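Local atomic coordinates of dihydrodipicolinate synthase (Bacillus clausii KSM-K16, PDB entry 3E96), a protein that probably catalyses the condensation of pyruvate with aspartate semialdehyde that gives 4-hydroxy-tetrahydrodipicolinate, an early step of lysine biosynthesis. Residues P174-A177 and K178-S182; S150-V153 and L154-L157; L8-A11 and L12-I15; G123-Y126 and A127-D131. All coordinates share one frame; numbering follows the deposited sequence.

Interaction 1 of 4, residues P174-A177 and K178-S182; sequences PRFA and KVVRS
Phe176 and Val180, one helical turn apart, make the apolar part of this contact. Methyl CG2 of Val180 comes over one face of the Phe176 ring, offset toward its rim, and lies 3.8 Å from the ring centroid in a CH-pi contact. The ring leans over the following turn because CG of Phe176 stands anti to the backbone N, beside the carbonyl carbon (chi1 176°). A flat, wide side chain suits this buried place, where Phe203 and Tyr168 also meet the ring.

The backbone bonds are regular: Lys178 N to Pro174 O is 3.1 Å, Val179 N to Arg175 O is 3.0 Å, and Val180 N likewise binds Phe176 O.

Polar side chains take over where the helix ends. Arg181, the first residue to leave helical angles, gives only a weak backbone bond to Ala177 O, 3.4 Å from its N. Its extended chain brings NH1 to within 3.0 Å of the same Ala177 O, which lies at the edge of the guanidinium and in its plane. Ala177, whose CB lies 3.9 Å from Arg181 NH1, is small enough for the guanidinium to come back beside it, and NH1 also binds Ala206 O. Ser182 OG donates to Lys178 O at 2.6 Å, from above the carbonyl plane. Arg175 turns the other way, to Pro147, Ile149 and Asp151.

These side-chain bonds back to main-chain carbonyls close the last turn of helix 173-180, the crossover of a beta-alpha-beta unit between strands 163-168 and 190-193 of the TIM barrel.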
ATOM      1  N   PRO B 174       5.564  22.396 -11.408  1.00 12.98           N
ATOM      2  CA  PRO B 174       6.966  22.806 -11.571  1.00 12.98           C
ATOM      3  C   PRO B 174       7.889  21.590 -11.530  1.00 12.98           C
ATOM      4  O   PRO B 174       8.850  21.510 -12.293  1.00 13.92           O
ATOM      5  CB  PRO B 174       7.191  23.753 -10.391  1.00 13.93           C
ATOM      6  CG  PRO B 174       5.839  24.395 -10.240  1.00 14.12           C
ATOM      7  CD  PRO B 174       4.908  23.192 -10.353  1.00 12.13           C
ATOM      8  N   ARG B 175       7.598  20.639 -10.642  1.00 13.40           N
ATOM      9  CA  ARG B 175       8.417  19.431 -10.554  1.00 12.54           C
ATOM     10  C   ARG B 175       8.349  18.639 -11.850  1.00 12.87           C
ATOM     11  O   ARG B 175       9.372  18.205 -12.382  1.00 12.41           O
ATOM     12  CB  ARG B 175       7.953  18.521  -9.413  1.00 14.31           C
ATOM     13  CG  ARG B 175       8.519  18.860  -8.055  1.00 14.39           C
ATOM     14  CD  ARG B 175       8.080  17.829  -7.014  1.00 15.02           C
ATOM     15  NE  ARG B 175       8.722  16.522  -7.181  1.00 14.00           N
ATOM     16  CZ  ARG B 175       8.701  15.567  -6.253  1.00 12.74           C
ATOM     17  NH1 ARG B 175       8.065  15.776  -5.105  1.00 12.14           N
ATOM     18  NH2 ARG B 175       9.338  14.419  -6.448  1.00 13.63           N
ATOM     19  N   PHE B 176       7.134  18.439 -12.352  1.00 10.97           N
ATOM     20  CA  PHE B 176       6.949  17.686 -13.582  1.00 12.08           C
ATOM     21  C   PHE B 176       7.653  18.359 -14.761  1.00 12.15           C
ATOM     22  O   PHE B 176       8.384  17.709 -15.509  1.00 12.63           O
ATOM     23  CB  PHE B 176       5.453  17.515 -13.890  1.00 11.37           C
ATOM     24  CG  PHE B 176       5.183  16.833 -15.203  1.00 12.60           C
ATOM     25  CD1 PHE B 176       5.577  15.515 -15.413  1.00 12.06           C
ATOM     26  CD2 PHE B 176       4.600  17.532 -16.253  1.00 13.24           C
ATOM     27  CE1 PHE B 176       5.399  14.907 -16.654  1.00 12.17           C
ATOM     28  CE2 PHE B 176       4.417  16.937 -17.497  1.00 12.51           C
ATOM     29  CZ  PHE B 176       4.819  15.621 -17.700  1.00 13.51           C
ATOM     30  N   ALA B 177       7.451  19.664 -14.918  1.00 12.38           N
ATOM     31  CA  ALA B 177       8.079  20.385 -16.024  1.00 13.18           C
ATOM     32  C   ALA B 177       9.604  20.274 -15.986  1.00 14.04           C
ATOM     33  O   ALA B 177      10.254  20.169 -17.032  1.00 14.21           O
ATOM     34  CB  ALA B 177       7.663  21.853 -16.000  1.00 13.26           C
ATOM     35  N   LYS B 178      10.172  20.289 -14.785  1.00 13.23           N
ATOM     36  CA  LYS B 178      11.617  20.199 -14.639  1.00 15.01           C
ATOM     37  C   LYS B 178      12.173  18.803 -14.925  1.00 15.33           C
ATOM     38  O   LYS B 178      13.193  18.669 -15.602  1.00 15.64           O
ATOM     39  CB  LYS B 178      12.041  20.639 -13.234  1.00 16.65           C
ATOM     40  CG  LYS B 178      13.550  20.649 -13.011  1.00 18.95           C
ATOM     41  CD  LYS B 178      14.269  21.565 -14.000  1.00 21.30           C
ATOM     42  CE  LYS B 178      15.785  21.451 -13.864  1.00 23.59           C
ATOM     43  NZ  LYS B 178      16.498  22.336 -14.833  1.00 24.72           N
ATOM     44  N   VAL B 179      11.518  17.759 -14.426  1.00 14.41           N
ATOM     45  CA  VAL B 179      12.041  16.420 -14.672  1.00 13.63           C
ATOM     46  C   VAL B 179      11.969  16.066 -16.158  1.00 13.67           C
ATOM     47  O   VAL B 179      12.859  15.399 -16.683  1.00 15.80           O
ATOM     48  CB  VAL B 179      11.320  15.336 -13.815  1.00 14.61           C
ATOM     49  CG1 VAL B 179       9.892  15.115 -14.306  1.00 14.99           C
ATOM     50  CG2 VAL B 179      12.128  14.037 -13.859  1.00 13.98           C
ATOM     51  N   VAL B 180      10.923  16.521 -16.840  1.00 12.99           N
ATOM     52  CA  VAL B 180      10.794  16.266 -18.272  1.00 14.43           C
ATOM     53  C   VAL B 180      12.000  16.880 -18.988  1.00 15.18           C
ATOM     54  O   VAL B 180      12.536  16.312 -19.939  1.00 15.79           O
ATOM     55  CB  VAL B 180       9.510  16.914 -18.845  1.00 15.38           C
ATOM     56  CG1 VAL B 180       9.581  16.982 -20.372  1.00 15.53           C
ATOM     57  CG2 VAL B 180       8.293  16.107 -18.415  1.00 15.64           C
ATOM     58  N   ARG B 181      12.426  18.041 -18.509  1.00 15.60           N
ATOM     59  CA  ARG B 181      13.547  18.747 -19.113  1.00 16.92           C
ATOM     60  C   ARG B 181      14.909  18.385 -18.523  1.00 17.17           C
ATOM     61  O   ARG B 181      15.925  18.983 -18.882  1.00 19.67           O
ATOM     62  CB  ARG B 181      13.283  20.253 -19.020  1.00 16.19           C
ATOM     63  CG  ARG B 181      12.040  20.653 -19.812  1.00 17.22           C
ATOM     64  CD  ARG B 181      11.566  22.076 -19.562  1.00 14.64           C
ATOM     65  NE  ARG B 181      10.512  22.420 -20.512  1.00 17.14           N
ATOM     66  CZ  ARG B 181       9.290  21.894 -20.509  1.00 17.88           C
ATOM     67  NH1 ARG B 181       8.946  20.996 -19.589  1.00 16.33           N
ATOM     68  NH2 ARG B 181       8.420  22.238 -21.449  1.00 18.02           N
ATOM     69  N   SER B 182      14.935  17.395 -17.636  1.00 17.79           N
ATOM     70  CA  SER B 182      16.183  16.961 -17.006  1.00 18.03           C
ATOM     71  C   SER B 182      16.693  15.653 -17.599  1.00 19.33           C
ATOM     72  O   SER B 182      17.767  15.173 -17.237  1.00 21.28           O
ATOM     73  CB  SER B 182      15.987  16.787 -15.497  1.00 19.50           C
ATOM     74  OG  SER B 182      15.628  18.012 -14.881  1.00 19.21           O
TER

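Interaction 2 of 4, residues S150-V153 and L154-L157; sequences SDRV and LVDL
Arg152 and Asp156 face each other across one turn of the short helix 152-157, which links barrel strands 140-144 and 163-168. They form an i to i+4 salt bridge, with Asp156 OD1 3.0 Å from Arg152 NE. Because OD1 sits over a face, well out of the guanidinium plane, no N-H points at it and the attraction is one of charge; the two planes stand 89° apart. Arg152 reaches this position by bending at chi2. A water completes the link: it accepts from NE in the guanidinium plane at 3.2 Å and donates to Asp156 OD2 at 2.7 Å. A leucine in place of Asp156 would probably leave the Arg152 charge without its mate and the guanidinium freer to turn.

In this beta-alpha-beta unit the apolar side is turned to the strands and to helix 122-136: Val153 and Leu157 lie side by side, CG1 to CD1 4.0 Å, Leu157 against Phe129 of that helix, and Leu154 reaches Val142 and Val166 on the two strands; branched aliphatic groups suit such buried ground.

The first turn is tied by Asp151 O, which accepts twice, from Val155 N in the carbonyl plane and from Leu154 N, 2.9 Å away, above it. Before it, Ser150 OG accepts from Arg152 N at 2.9 Å, a capping bond for which a short hydroxyl side chain is well suited. The Asp151 carboxylate itself is engaged elsewhere, OD1 with the hydroxyl of Tyr168.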
ATOM      1  N   SER B 150      12.462  11.847  -4.429  1.00 14.31           N
ATOM      2  CA  SER B 150      13.061  12.741  -5.417  1.00 15.62           C
ATOM      3  C   SER B 150      12.887  12.323  -6.867  1.00 13.36           C
ATOM      4  O   SER B 150      12.952  11.135  -7.198  1.00 13.40           O
ATOM      5  CB  SER B 150      14.558  12.893  -5.138  1.00 16.16           C
ATOM      6  OG  SER B 150      15.180  13.630  -6.174  1.00 17.23           O
ATOM      7  N   ASP B 151      12.684  13.311  -7.737  1.00 12.77           N
ATOM      8  CA  ASP B 151      12.538  13.052  -9.162  1.00 13.91           C
ATOM      9  C   ASP B 151      13.853  12.521  -9.720  1.00 14.97           C
ATOM     10  O   ASP B 151      13.901  12.004 -10.838  1.00 15.05           O
ATOM     11  CB  ASP B 151      12.146  14.327  -9.912  1.00 12.76           C
ATOM     12  CG  ASP B 151      10.756  14.802  -9.556  1.00 16.01           C
ATOM     13  OD1 ASP B 151       9.860  13.943  -9.437  1.00 15.04           O
ATOM     14  OD2 ASP B 151      10.557  16.024  -9.404  1.00 17.76           O
ATOM     15  N   ARG B 152      14.921  12.660  -8.943  1.00 16.74           N
ATOM     16  CA  ARG B 152      16.232  12.170  -9.364  1.00 19.19           C
ATOM     17  C   ARG B 152      16.131  10.679  -9.694  1.00 18.47           C
ATOM     18  O   ARG B 152      16.875  10.164 -10.532  1.00 17.53           O
ATOM     19  CB  ARG B 152      17.263  12.392  -8.252  1.00 21.98           C
ATOM     20  CG  ARG B 152      18.648  11.849  -8.566  1.00 28.74           C
ATOM     21  CD  ARG B 152      19.250  12.525  -9.791  1.00 34.24           C
ATOM     22  NE  ARG B 152      20.560  11.974 -10.125  1.00 38.77           N
ATOM     23  CZ  ARG B 152      21.335  12.422 -11.106  1.00 40.79           C
ATOM     24  NH1 ARG B 152      20.934  13.438 -11.860  1.00 43.14           N
ATOM     25  NH2 ARG B 152      22.511  11.854 -11.335  1.00 42.88           N
ATOM     26  N   VAL B 153      15.212   9.987  -9.022  1.00 15.59           N
ATOM     27  CA  VAL B 153      15.000   8.564  -9.265  1.00 14.93           C
ATOM     28  C   VAL B 153      14.662   8.320 -10.736  1.00 13.75           C
ATOM     29  O   VAL B 153      15.142   7.362 -11.343  1.00 14.82           O
ATOM     30  CB  VAL B 153      13.840   8.014  -8.396  1.00 14.30           C
ATOM     31  CG1 VAL B 153      13.512   6.582  -8.808  1.00 13.83           C
ATOM     32  CG2 VAL B 153      14.219   8.070  -6.926  1.00 14.00           C
ATOM     33  N   LEU B 154      13.833   9.188 -11.309  1.00 13.38           N
ATOM     34  CA  LEU B 154      13.438   9.047 -12.707  1.00 13.22           C
ATOM     35  C   LEU B 154      14.608   9.370 -13.632  1.00 15.06           C
ATOM     36  O   LEU B 154      14.806   8.712 -14.654  1.00 15.69           O
ATOM     37  CB  LEU B 154      12.256   9.968 -13.026  1.00 13.11           C
ATOM     38  CG  LEU B 154      10.945   9.649 -12.293  1.00 13.28           C
ATOM     39  CD1 LEU B 154       9.883  10.684 -12.665  1.00 13.12           C
ATOM     40  CD2 LEU B 154      10.476   8.248 -12.668  1.00 13.24           C
ATOM     41  N   VAL B 155      15.376  10.391 -13.271  1.00 15.33           N
ATOM     42  CA  VAL B 155      16.534  10.775 -14.070  1.00 16.76           C
ATOM     43  C   VAL B 155      17.512   9.606 -14.130  1.00 17.24           C
ATOM     44  O   VAL B 155      18.094   9.326 -15.177  1.00 17.76           O
ATOM     45  CB  VAL B 155      17.252  11.996 -13.461  1.00 18.14           C
ATOM     46  CG1 VAL B 155      18.491  12.344 -14.287  1.00 20.18           C
ATOM     47  CG2 VAL B 155      16.301  13.183 -13.413  1.00 17.82           C
ATOM     48  N   ASP B 156      17.683   8.914 -13.009  1.00 17.33           N
ATOM     49  CA  ASP B 156      18.611   7.792 -12.964  1.00 18.77           C
ATOM     50  C   ASP B 156      18.108   6.521 -13.641  1.00 18.96           C
ATOM     51  O   ASP B 156      18.908   5.699 -14.093  1.00 17.20           O
ATOM     52  CB  ASP B 156      19.016   7.496 -11.516  1.00 18.08           C
ATOM     53  CG  ASP B 156      19.830   8.620 -10.905  1.00 20.16           C
ATOM     54  OD1 ASP B 156      20.446   9.380 -11.677  1.00 21.48           O
ATOM     55  OD2 ASP B 156      19.866   8.740  -9.665  1.00 19.97           O
ATOM     56  N   LEU B 157      16.791   6.359 -13.721  1.00 16.93           N
ATOM     57  CA  LEU B 157      16.211   5.183 -14.365  1.00 16.89           C
ATOM     58  C   LEU B 157      16.100   5.352 -15.876  1.00 16.32           C
ATOM     59  O   LEU B 157      16.125   4.371 -16.618  1.00 17.07           O
ATOM     60  CB  LEU B 157      14.812   4.899 -13.808  1.00 15.71           C
ATOM     61  CG  LEU B 157      14.651   4.311 -12.408  1.00 17.47           C
ATOM     62  CD1 LEU B 157      13.167   4.308 -12.032  1.00 16.35           C
ATOM     63  CD2 LEU B 157      15.207   2.900 -12.377  1.00 17.00           C
TER
HETATM   64  O   HOH W   1      22.135   9.654  -8.593  1.00 40.29           O

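Interaction 3 of 4, residues L8-A11 and L12-I15; sequences LAKA and LETI
Lys10 O takes two donors, Glu13 N at 3.1 Å and a water at 2.9 Å. The amide comes from above the carbonyl plane, in the tight curve of a type I beta turn from Lys10 to Glu13, and the same water reaches weakly to Glu13 O. Just before, Leu12 N is shared between two weak bonds, to Leu8 O at 3.0 Å and to Ala9 O at 3.2 Å. Residues 9-11 have helical angles, but without the regular bonds of a helix.

Side chains follow the curve. CG of Glu13 lies 3.3 Å from Ala9 O because it points anti to its own carbonyl carbon (chi1 -59°), back over the turn. Beyond it the carboxylate runs alongside Lys10, OE1 touching CD at 3.8 Å. The charges themselves do not meet, NZ being 6.0 Å from OE1, so their attraction is probably modest. A glycine at Glu13 would probably open a gap beside the Lys10 chain and leave that lysine without the nearby opposite charge. Glu13 is also the centre of an inverse gamma turn, closed by a weak bond from Thr14 N to Leu12 O.

Leu12, large and apolar as its buried place asks, packs on Val49, while Leu8 and Ala11 rest on Leu83, Val49 and Leu83 being the first residues of strands 49-50 and 83-88. Arg231 of helix 220-231 holds Glu13 O, and Thr14 pairs through its backbone with Phe211, leading the chain into strand 15-17.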
ATOM      1  N   LEU B   8       7.529   2.144 -29.441  1.00 27.07           N
ATOM      2  CA  LEU B   8       6.489   1.828 -28.419  1.00 25.97           C
ATOM      3  C   LEU B   8       6.218   3.054 -27.551  1.00 24.36           C
ATOM      4  O   LEU B   8       5.073   3.336 -27.204  1.00 25.13           O
ATOM      5  CB  LEU B   8       6.948   0.662 -27.543  1.00 27.21           C
ATOM      6  CG  LEU B   8       5.884  -0.002 -26.666  1.00 27.88           C
ATOM      7  CD1 LEU B   8       4.726  -0.494 -27.528  1.00 29.61           C
ATOM      8  CD2 LEU B   8       6.509  -1.165 -25.915  1.00 29.61           C
ATOM      9  N   ALA B   9       7.275   3.781 -27.205  1.00 23.00           N
ATOM     10  CA  ALA B   9       7.128   4.981 -26.390  1.00 22.35           C
ATOM     11  C   ALA B   9       6.171   5.939 -27.092  1.00 22.11           C
ATOM     12  O   ALA B   9       5.350   6.599 -26.452  1.00 21.15           O
ATOM     13  CB  ALA B   9       8.487   5.648 -26.186  1.00 22.06           C
ATOM     14  N   LYS B  10       6.270   5.998 -28.416  1.00 21.47           N
ATOM     15  CA  LYS B  10       5.414   6.875 -29.201  1.00 21.66           C
ATOM     16  C   LYS B  10       3.970   6.408 -29.143  1.00 20.33           C
ATOM     17  O   LYS B  10       3.054   7.219 -29.026  1.00 19.46           O
ATOM     18  CB  LYS B  10       5.882   6.909 -30.659  1.00 25.42           C
ATOM     19  CG  LYS B  10       7.277   7.474 -30.841  1.00 29.74           C
ATOM     20  CD  LYS B  10       7.336   8.942 -30.453  1.00 34.07           C
ATOM     21  CE  LYS B  10       8.771   9.449 -30.462  1.00 36.55           C
ATOM     22  NZ  LYS B  10       9.431   9.196 -31.776  1.00 39.49           N
ATOM     23  N   ALA B  11       3.774   5.097 -29.225  1.00 20.01           N
ATOM     24  CA  ALA B  11       2.436   4.515 -29.182  1.00 19.60           C
ATOM     25  C   ALA B  11       1.770   4.756 -27.827  1.00 18.90           C
ATOM     26  O   ALA B  11       0.546   4.724 -27.719  1.00 18.72           O
ATOM     27  CB  ALA B  11       2.511   3.022 -29.461  1.00 20.29           C
ATOM     28  N   LEU B  12       2.583   4.986 -26.799  1.00 18.44           N
ATOM     29  CA  LEU B  12       2.072   5.229 -25.449  1.00 17.78           C
ATOM     30  C   LEU B  12       1.691   6.686 -25.200  1.00 17.44           C
ATOM     31  O   LEU B  12       1.118   7.013 -24.157  1.00 16.02           O
ATOM     32  CB  LEU B  12       3.102   4.778 -24.410  1.00 17.95           C
ATOM     33  CG  LEU B  12       3.271   3.259 -24.300  1.00 18.40           C
ATOM     34  CD1 LEU B  12       4.510   2.926 -23.486  1.00 19.43           C
ATOM     35  CD2 LEU B  12       2.018   2.657 -23.662  1.00 20.91           C
ATOM     36  N   GLU B  13       2.018   7.558 -26.149  1.00 16.65           N
ATOM     37  CA  GLU B  13       1.679   8.976 -26.031  1.00 16.84           C
ATOM     38  C   GLU B  13       0.259   9.141 -26.557  1.00 17.16           C
ATOM     39  O   GLU B  13       0.026   9.646 -27.659  1.00 17.47           O
ATOM     40  CB  GLU B  13       2.666   9.828 -26.834  1.00 18.43           C
ATOM     41  CG  GLU B  13       4.107   9.637 -26.376  1.00 19.87           C
ATOM     42  CD  GLU B  13       5.084  10.544 -27.098  1.00 21.80           C
ATOM     43  OE1 GLU B  13       4.847  10.849 -28.283  1.00 22.12           O
ATOM     44  OE2 GLU B  13       6.096  10.938 -26.482  1.00 20.50           O
ATOM     45  N   THR B  14      -0.691   8.694 -25.745  1.00 15.80           N
ATOM     46  CA  THR B  14      -2.103   8.739 -26.089  1.00 15.36           C
ATOM     47  C   THR B  14      -2.852   8.480 -24.783  1.00 15.18           C
ATOM     48  O   THR B  14      -2.289   8.656 -23.705  1.00 14.85           O
ATOM     49  CB  THR B  14      -2.430   7.628 -27.122  1.00 15.46           C
ATOM     50  OG1 THR B  14      -3.806   7.705 -27.507  1.00 15.08           O
ATOM     51  CG2 THR B  14      -2.143   6.247 -26.528  1.00 16.16           C
ATOM     52  N   ILE B  15      -4.111   8.073 -24.872  1.00 15.30           N
ATOM     53  CA  ILE B  15      -4.895   7.779 -23.676  1.00 15.15           C
ATOM     54  C   ILE B  15      -4.656   6.334 -23.237  1.00 15.10           C
ATOM     55  O   ILE B  15      -4.767   5.411 -24.045  1.00 15.76           O
ATOM     56  CB  ILE B  15      -6.419   7.919 -23.936  1.00 15.55           C
ATOM     57  CG1 ILE B  15      -6.779   9.366 -24.272  1.00 16.08           C
ATOM     58  CG2 ILE B  15      -7.202   7.443 -22.712  1.00 15.47           C
ATOM     59  CD1 ILE B  15      -8.180   9.509 -24.858  1.00 17.14           C
TER
HETATM   60  O   HOH W   2       1.056   8.520 -30.695  1.00 34.47           O

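Interaction 4 of 4, residues G123-Y126 and A127-D131; sequences GGVY and AYFRD
Tyr126 and Arg130 both send CG away from the backbone N, beside the carbonyl carbon (chi1 164° and -178°), and a further bend at chi3 of the arginine brings the two ends together. They stand one turn apart on helix 122-136, the crossover between strands 109-112 and 140-144 of the TIM barrel. The aliphatic part of Arg130 runs obliquely past the tyrosine: CB lies over one ring face, and CD comes within 3.6 Å of the hydroxyl OH. Farther out, Arg130 NH1 is 3.7 Å from Tyr126 CE2, with ring and guanidinium planes 71° apart, so the two groups do not stack. A water joins them, accepting from NH1 at 2.8 Å and bonded to Tyr126 OH at the same distance. Long amphipathic side chains fit this partly exposed place, greasy along the helix and polar at the end.

Val125 and Phe129 occupy the buried side, pointing the same way, with Val125 CG1 3.5 Å from Phe129 CE2. Phe129 also packs on Ile112, and its side chain is about 6 Å from that of Tyr143, the predicted proton donor/acceptor. Tyr128 is directed elsewhere, its hydroxyl bonded to Tyr90 O, and it meets Ala280 of the second subunit, as does the small Ala127. Regular backbone bonds join these turns, Phe129 N reaching Val125 O at 3.0 Å. Arg130 is fixed from the far side as well: NE and NH2 grip the single oxygen Asp131 OD1 from the same face of its carboxylate, NH2 at 2.9 Å.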
ATOM      1  N   GLY B 123      16.952   6.104  -2.847  1.00 15.90           N
ATOM      2  CA  GLY B 123      17.880   5.100  -3.342  1.00 13.70           C
ATOM      3  C   GLY B 123      17.231   3.735  -3.473  1.00 15.23           C
ATOM      4  O   GLY B 123      17.485   2.998  -4.429  1.00 13.97           O
ATOM      5  N   GLY B 124      16.382   3.402  -2.503  1.00 13.51           N
ATOM      6  CA  GLY B 124      15.695   2.123  -2.511  1.00 14.77           C
ATOM      7  C   GLY B 124      14.645   2.005  -3.601  1.00 12.53           C
ATOM      8  O   GLY B 124      14.477   0.942  -4.189  1.00 12.69           O
ATOM      9  N   VAL B 125      13.929   3.095  -3.867  1.00 13.27           N
ATOM     10  CA  VAL B 125      12.893   3.093  -4.899  1.00 11.88           C
ATOM     11  C   VAL B 125      13.560   2.937  -6.259  1.00 13.14           C
ATOM     12  O   VAL B 125      13.072   2.215  -7.124  1.00 11.31           O
ATOM     13  CB  VAL B 125      12.070   4.393  -4.849  1.00 11.47           C
ATOM     14  CG1 VAL B 125      11.079   4.448  -6.015  1.00 10.35           C
ATOM     15  CG2 VAL B 125      11.321   4.457  -3.518  1.00 12.48           C
ATOM     16  N   TYR B 126      14.685   3.622  -6.442  1.00 13.16           N
ATOM     17  CA  TYR B 126      15.425   3.501  -7.688  1.00 13.58           C
ATOM     18  C   TYR B 126      15.776   2.022  -7.894  1.00 13.51           C
ATOM     19  O   TYR B 126      15.518   1.456  -8.950  1.00 14.97           O
ATOM     20  CB  TYR B 126      16.711   4.324  -7.622  1.00 15.96           C
ATOM     21  CG  TYR B 126      17.694   3.954  -8.706  1.00 18.03           C
ATOM     22  CD1 TYR B 126      17.505   4.374 -10.023  1.00 18.27           C
ATOM     23  CD2 TYR B 126      18.776   3.124  -8.427  1.00 19.16           C
ATOM     24  CE1 TYR B 126      18.374   3.970 -11.038  1.00 20.72           C
ATOM     25  CE2 TYR B 126      19.646   2.711  -9.428  1.00 20.00           C
ATOM     26  CZ  TYR B 126      19.440   3.135 -10.729  1.00 20.92           C
ATOM     27  OH  TYR B 126      20.294   2.708 -11.717  1.00 22.20           O
ATOM     28  N   ALA B 127      16.366   1.404  -6.876  1.00 13.88           N
ATOM     29  CA  ALA B 127      16.751  -0.000  -6.953  1.00 14.41           C
ATOM     30  C   ALA B 127      15.535  -0.888  -7.199  1.00 15.37           C
ATOM     31  O   ALA B 127      15.596  -1.835  -7.983  1.00 14.72           O
ATOM     32  CB  ALA B 127      17.455  -0.422  -5.663  1.00 14.90           C
ATOM     33  N   TYR B 128      14.431  -0.579  -6.524  1.00 14.15           N
ATOM     34  CA  TYR B 128      13.207  -1.356  -6.682  1.00 14.72           C
ATOM     35  C   TYR B 128      12.807  -1.443  -8.153  1.00 13.70           C
ATOM     36  O   TYR B 128      12.654  -2.534  -8.701  1.00 15.24           O
ATOM     37  CB  TYR B 128      12.064  -0.721  -5.883  1.00 12.75           C
ATOM     38  CG  TYR B 128      10.750  -1.455  -6.029  1.00 12.98           C
ATOM     39  CD1 TYR B 128      10.520  -2.659  -5.365  1.00 14.75           C
ATOM     40  CD2 TYR B 128       9.747  -0.961  -6.863  1.00 14.59           C
ATOM     41  CE1 TYR B 128       9.321  -3.358  -5.528  1.00 13.97           C
ATOM     42  CE2 TYR B 128       8.550  -1.646  -7.035  1.00 13.72           C
ATOM     43  CZ  TYR B 128       8.342  -2.842  -6.367  1.00 15.25           C
ATOM     44  OH  TYR B 128       7.159  -3.520  -6.549  1.00 15.13           O
ATOM     45  N   PHE B 129      12.639  -0.289  -8.790  1.00 13.86           N
ATOM     46  CA  PHE B 129      12.252  -0.258 -10.194  1.00 14.18           C
ATOM     47  C   PHE B 129      13.334  -0.845 -11.098  1.00 14.74           C
ATOM     48  O   PHE B 129      13.044  -1.633 -12.000  1.00 14.27           O
ATOM     49  CB  PHE B 129      11.939   1.176 -10.627  1.00 13.50           C
ATOM     50  CG  PHE B 129      10.645   1.713 -10.066  1.00 14.38           C
ATOM     51  CD1 PHE B 129       9.447   1.029 -10.268  1.00 13.74           C
ATOM     52  CD2 PHE B 129      10.621   2.914  -9.366  1.00 14.21           C
ATOM     53  CE1 PHE B 129       8.235   1.537  -9.782  1.00 12.80           C
ATOM     54  CE2 PHE B 129       9.419   3.433  -8.875  1.00 12.68           C
ATOM     55  CZ  PHE B 129       8.224   2.739  -9.087  1.00 12.29           C
ATOM     56  N   ARG B 130      14.581  -0.457 -10.856  1.00 15.74           N
ATOM     57  CA  ARG B 130      15.680  -0.955 -11.673  1.00 16.63           C
ATOM     58  C   ARG B 130      15.762  -2.478 -11.666  1.00 15.49           C
ATOM     59  O   ARG B 130      15.860  -3.096 -12.723  1.00 16.31           O
ATOM     60  CB  ARG B 130      17.010  -0.385 -11.189  1.00 19.02           C
ATOM     61  CG  ARG B 130      18.200  -0.834 -12.022  1.00 22.61           C
ATOM     62  CD  ARG B 130      19.465  -0.744 -11.197  1.00 26.80           C
ATOM     63  NE  ARG B 130      19.336  -1.545  -9.982  1.00 29.20           N
ATOM     64  CZ  ARG B 130      20.173  -1.484  -8.954  1.00 30.36           C
ATOM     65  NH1 ARG B 130      21.209  -0.656  -8.993  1.00 31.64           N
ATOM     66  NH2 ARG B 130      19.969  -2.242  -7.885  1.00 30.40           N
ATOM     67  N   ASP B 131      15.723  -3.079 -10.479  1.00 16.10           N
ATOM     68  CA  ASP B 131      15.816  -4.534 -10.363  1.00 16.89           C
ATOM     69  C   ASP B 131      14.737  -5.260 -11.155  1.00 16.97           C
ATOM     70  O   ASP B 131      15.011  -6.258 -11.823  1.00 16.01           O
ATOM     71  CB  ASP B 131      15.738  -4.972  -8.897  1.00 19.49           C
ATOM     72  CG  ASP B 131      16.974  -4.591  -8.103  1.00 22.82           C
ATOM     73  OD1 ASP B 131      17.996  -4.219  -8.718  1.00 23.11           O
ATOM     74  OD2 ASP B 131      16.922  -4.678  -6.857  1.00 24.97           O
TER
HETATM   75  O   HOH W   3      22.348   0.956 -11.034  1.00 36.17           O

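Overall arrangement
Interactions 1, 2 and 4 lie on successive barrel helices, whereas interaction 3 belongs to the loop leading into the first strand and touches none of them. Interactions 1 and 2 meet through the Arg175-Asp151 salt bridge; interactions 2 and 4 meet through packing of Leu157 on Tyr126 and Phe129. Each helical contact has a buried apolar side and a more exposed polar one, but the polar chemistry differs: arginine and serine bonded back to main-chain carbonyls at a helix end in interaction 1, an out-of-plane salt bridge in interaction 2, a water link in interaction 4. Interaction 3 relies mostly on turn bonds, and only interaction 4 also meets the second subunit.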